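Local coordinates for protein cystatin (Fasciola hepatica, PDB 6I1M) that probably inhibits papain-like cysteine proteases, as a secreted stefin (type 1 cystatin) of the liver fluke, by blocking their active-site cleft, at residues E6-T11 with T51-K56; Q19-S24 with S80-G85. One frame throughout, in Å; residues are numbered along the deposited sequence. Where two conformers were deposited one is given.

Interaction 1: E6-T11 with T51-K56; sequences EPRSVT and TNYKFK. Unlike the reference sequence in segment 51-56: Thr51 (reference Ile).
Val10 sets its CG2 methyl against the edge of the Phe55 ring, close to the ring plane, with CE1 4.2 Å away. The two side chains cross at about a right angle. The methyl is the one lying anti to the carbonyl carbon of Val10, while Phe55 leans out of its strand with CG beside its own backbone N (chi1 -71°), which brings CE1 to the Val10 methyl. Two residues earlier along 6-11, Arg8 reaches across to the edge of Tyr53, with Arg8 NH2 4.4 Å from Tyr53 CE2. CE2 lies obliquely off the guanidinium, whose plane stands nearly upright to the ring, and this is a loose van der Waals contact. The guanidinium is held by other partners: NH1 donates to Ser9 O over 2.9 Å, almost in the guanidinium plane, and NH2 forms a salt bridge with Glu14. On Tyr53 itself, Thr51 CG2 rests over one ring face, toward its rim. No hydrogen bond joins the two segments. Residues 6-11 run past strand 38-47, where Arg8 makes a backbone bond to Val43, and lead into helix 12-28, whose Phe18 meets both aromatic rings of strand 50-59.

Interaction 2: Q19-S24 with S80-G85; sequences QPMILS and SATSVG
Thr82 opens the contact, turning its CG2 methyl to the sulfur of Met21, with CG2 and SD 4.0 Å apart. This methyl lies anti to the Thr82 backbone N (chi1 -64° for OG1), and the two side chains cross at about a right angle. Met21 can reach so far because its chain is extended beyond CG, chi2 being -175°; the sulfur therefore lies well out from the helix, beside Thr82 in the loop before strand 83-90. Ser83 points its CB away from the helix, and its backbone pairs with Phe72 of strand 66-74, which joins it to the sheet. The arrangement belongs to the cystatin fold, in which an antiparallel sheet wraps round one long helix; here the outermost strand, 83-90, closes against the flank of helix 12-28. Val84, next in line, turns back toward that helix and makes the broader packing: its CG2 is 3.9 Å from Met21 CB and 4.1 Å from Met21 O, so the methyl sits at the root of the methionine, beside the helix backbone. Across the segments the contact is made by van der Waals packing, without hydrogen bonds. A polar tie lies one turn further along the helix, where Lys25 NZ bonds to Val84 O, while Val84 also touches Val69 of strand 66-74.

In the fold
Interactions 1 and 2 lie about 14 Å apart, centre to centre, on opposite sides of the chain's centre, and their segments alternate along the sequence. They meet through the core: Phe55 CD2 of interaction 1 lies 3.5 Å from Ile22 CD1 of interaction 2. Helix 12-28 connects them, since 6-11 leads into its N-terminal end and 19-24 forms its middle. Both contacts also reach the same antiparallel sheet, 51-56 on an inner strand and 83-84 on an outermost one. In related stefins the N-terminal segment and hairpin loops form the protease-binding wedge; here 51-56 directly follows the QVVAG sequence of the first hairpin, and 6-11 lies downstream of the N-terminal end.

Interaction 1: E6-T11 with T51-K56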
# COMPACT_ATOMS: atom_id res chain seq x y z
N GLU A 6 5.59 -7.06 12.35
CA GLU A 6 4.65 -6.12 13.02
C GLU A 6 4.67 -4.81 12.25
O GLU A 6 5.70 -4.43 11.69
CB GLU A 6 5.02 -5.93 14.49
CG GLU A 6 4.54 -7.08 15.36
CD GLU A 6 3.05 -7.35 15.17
OE1 GLU A 6 2.24 -6.44 15.51
OE2 GLU A 6 2.70 -8.43 14.61
N PRO A 7 3.53 -4.09 12.18
CA PRO A 7 3.47 -2.83 11.46
C PRO A 7 4.54 -1.87 11.99
O PRO A 7 4.89 -1.96 13.15
CB PRO A 7 2.07 -2.27 11.76
CG PRO A 7 1.27 -3.49 12.14
CD PRO A 7 2.25 -4.42 12.82
N ARG A 8 5.02 -0.98 11.14
CA ARG A 8 6.02 0.03 11.57
C ARG A 8 5.74 1.33 10.84
O ARG A 8 4.93 1.33 9.86
CB ARG A 8 7.45 -0.46 11.29
CG ARG A 8 7.71 -0.76 9.82
CD ARG A 8 9.19 -0.74 9.46
NE ARG A 8 9.47 -1.23 8.11
CZ ARG A 8 9.37 -0.51 7.00
NH1 ARG A 8 8.99 0.76 7.02
NH2 ARG A 8 9.67 -1.07 5.84
N SER A 9 6.44 2.38 11.22
CA SER A 9 6.34 3.68 10.51
C SER A 9 6.94 3.53 9.10
O SER A 9 7.87 2.71 8.90
CB SER A 9 6.96 4.82 11.31
OG SER A 9 8.36 4.66 11.41
N VAL A 10 6.35 4.27 8.15
CA VAL A 10 6.75 4.30 6.72
C VAL A 10 7.87 5.33 6.56
O VAL A 10 7.72 6.45 7.06
CB VAL A 10 5.56 4.64 5.82
CG1 VAL A 10 5.94 4.59 4.35
CG2 VAL A 10 4.36 3.74 6.10
N THR A 11 8.90 4.99 5.80
CA THR A 11 10.06 5.89 5.57
C THR A 11 9.68 6.92 4.52
O THR A 11 8.79 6.70 3.69
CB THR A 11 11.32 5.11 5.15
OG1 THR A 11 11.08 4.66 3.82
CG2 THR A 11 11.65 3.96 6.07
N THR A 51 9.80 -8.57 -1.82
CA THR A 51 9.17 -8.09 -0.57
C THR A 51 7.71 -7.72 -0.87
O THR A 51 7.45 -6.98 -1.86
CB THR A 51 9.97 -6.94 0.04
OG1 THR A 51 11.27 -7.47 0.30
CG2 THR A 51 9.35 -6.40 1.31
N ASN A 52 6.82 -8.23 -0.02
CA ASN A 52 5.42 -7.79 0.13
C ASN A 52 5.39 -6.68 1.17
O ASN A 52 5.90 -6.88 2.31
CB ASN A 52 4.49 -8.95 0.49
CG ASN A 52 4.04 -9.73 -0.73
OD1 ASN A 52 3.96 -9.18 -1.81
ND2 ASN A 52 3.67 -10.98 -0.53
N TYR A 53 4.91 -5.52 0.75
CA TYR A 53 4.63 -4.36 1.63
C TYR A 53 3.13 -4.28 1.83
O TYR A 53 2.44 -3.95 0.88
CB TYR A 53 5.14 -3.05 1.03
CG TYR A 53 6.62 -2.95 0.90
CD1 TYR A 53 7.26 -3.48 -0.21
CD2 TYR A 53 7.39 -2.31 1.86
CE1 TYR A 53 8.64 -3.40 -0.35
CE2 TYR A 53 8.76 -2.22 1.74
CZ TYR A 53 9.39 -2.76 0.63
OH TYR A 53 10.75 -2.63 0.46
N LYS A 54 2.66 -4.58 3.03
CA LYS A 54 1.25 -4.41 3.41
C LYS A 54 1.08 -3.07 4.13
O LYS A 54 1.55 -2.91 5.31
CB LYS A 54 0.76 -5.53 4.31
CG LYS A 54 -0.74 -5.54 4.52
CD LYS A 54 -1.10 -6.24 5.79
CE LYS A 54 -0.82 -7.71 5.74
NZ LYS A 54 -0.92 -8.30 7.10
N PHE A 55 0.41 -2.16 3.45
CA PHE A 55 0.08 -0.80 3.93
C PHE A 55 -1.32 -0.77 4.51
O PHE A 55 -2.24 -1.36 3.96
CB PHE A 55 0.19 0.16 2.76
CG PHE A 55 1.62 0.36 2.35
CD1 PHE A 55 2.45 1.17 3.12
CD2 PHE A 55 2.12 -0.24 1.20
CE1 PHE A 55 3.76 1.38 2.73
CE2 PHE A 55 3.44 -0.02 0.82
CZ PHE A 55 4.25 0.78 1.59
N LYS A 56 -1.49 -0.04 5.61
CA LYS A 56 -2.79 0.51 6.02
C LYS A 56 -2.80 1.99 5.63
O LYS A 56 -1.89 2.72 6.07
CB LYS A 56 -2.98 0.31 7.52
CG LYS A 56 -4.38 0.62 8.01
CD LYS A 56 -4.55 0.31 9.48
CE LYS A 56 -5.70 1.09 10.10
NZ LYS A 56 -6.69 0.17 10.71

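Interaction 2: Q19-S24 with S80-G85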
# COMPACT_ATOMS: atom_id res chain seq x y z
N GLN A 19 3.05 5.71 -2.14
CA GLN A 19 1.80 6.50 -1.95
C GLN A 19 1.16 6.77 -3.30
O GLN A 19 -0.04 6.54 -3.43
CB GLN A 19 2.01 7.76 -1.11
CG GLN A 19 0.70 8.49 -0.80
CD GLN A 19 0.19 9.45 -1.85
OE1 GLN A 19 0.65 9.53 -2.99
NE2 GLN A 19 -0.80 10.23 -1.44
N PRO A 20 1.86 7.24 -4.36
CA PRO A 20 1.21 7.45 -5.66
C PRO A 20 0.75 6.17 -6.37
O PRO A 20 -0.24 6.22 -7.07
CB PRO A 20 2.30 8.07 -6.55
CG PRO A 20 3.24 8.71 -5.54
CD PRO A 20 3.25 7.75 -4.38
N MET A 21 1.45 5.05 -6.17
CA MET A 21 1.04 3.73 -6.73
C MET A 21 -0.29 3.34 -6.09
O MET A 21 -1.18 2.87 -6.80
CB MET A 21 2.05 2.63 -6.42
CG MET A 21 3.36 2.73 -7.14
SD MET A 21 4.33 1.24 -6.75
CE MET A 21 5.99 1.85 -7.06
N ILE A 22 -0.41 3.49 -4.78
CA ILE A 22 -1.63 3.06 -4.03
C ILE A 22 -2.80 3.97 -4.39
O ILE A 22 -3.92 3.44 -4.57
CB ILE A 22 -1.35 2.95 -2.52
CG1 ILE A 22 -0.28 1.88 -2.28
CG2 ILE A 22 -2.64 2.67 -1.76
CD1 ILE A 22 0.17 1.77 -0.84
N LEU A 23 -2.55 5.27 -4.53
CA LEU A 23 -3.58 6.27 -4.89
C LEU A 23 -4.12 5.91 -6.26
O LEU A 23 -5.35 5.80 -6.41
CB LEU A 23 -2.95 7.65 -4.92
CG LEU A 23 -3.85 8.82 -5.34
CD1 LEU A 23 -5.22 8.76 -4.68
CD2 LEU A 23 -3.18 10.15 -5.02
N SER A 24 -3.20 5.72 -7.21
CA SER A 24 -3.54 5.37 -8.61
C SER A 24 -4.43 4.12 -8.62
O SER A 24 -5.44 4.14 -9.32
CB SER A 24 -2.33 5.19 -9.46
OG SER A 24 -2.70 4.56 -10.66
N SER A 80 9.28 -10.67 -13.22
CA SER A 80 8.04 -10.14 -12.58
C SER A 80 8.19 -8.64 -12.33
O SER A 80 9.32 -8.19 -12.08
CB SER A 80 7.69 -10.90 -11.32
OG SER A 80 8.81 -11.01 -10.46
N ALA A 81 7.07 -7.92 -12.40
CA ALA A 81 6.98 -6.47 -12.17
C ALA A 81 6.49 -6.19 -10.74
O ALA A 81 5.91 -7.11 -10.09
CB ALA A 81 6.05 -5.84 -13.19
N THR A 82 6.74 -4.98 -10.27
CA THR A 82 6.09 -4.39 -9.08
C THR A 82 4.58 -4.41 -9.31
O THR A 82 4.14 -3.98 -10.39
CB THR A 82 6.58 -2.97 -8.80
OG1 THR A 82 7.96 -3.04 -8.49
CG2 THR A 82 5.84 -2.31 -7.67
N SER A 83 3.81 -4.94 -8.35
CA SER A 83 2.35 -5.14 -8.51
C SER A 83 1.66 -4.60 -7.26
O SER A 83 2.07 -4.98 -6.14
CB SER A 83 2.07 -6.61 -8.76
OG SER A 83 0.70 -6.84 -9.09
N VAL A 84 0.67 -3.73 -7.45
CA VAL A 84 -0.26 -3.31 -6.37
C VAL A 84 -1.41 -4.32 -6.32
O VAL A 84 -2.04 -4.57 -7.38
CB VAL A 84 -0.75 -1.86 -6.56
CG1 VAL A 84 -1.55 -1.42 -5.36
CG2 VAL A 84 0.42 -0.90 -6.79
N GLY A 85 -1.66 -4.90 -5.16
CA GLY A 85 -2.77 -5.82 -4.91
C GLY A 85 -4.12 -5.13 -4.97
O GLY A 85 -4.20 -3.90 -5.22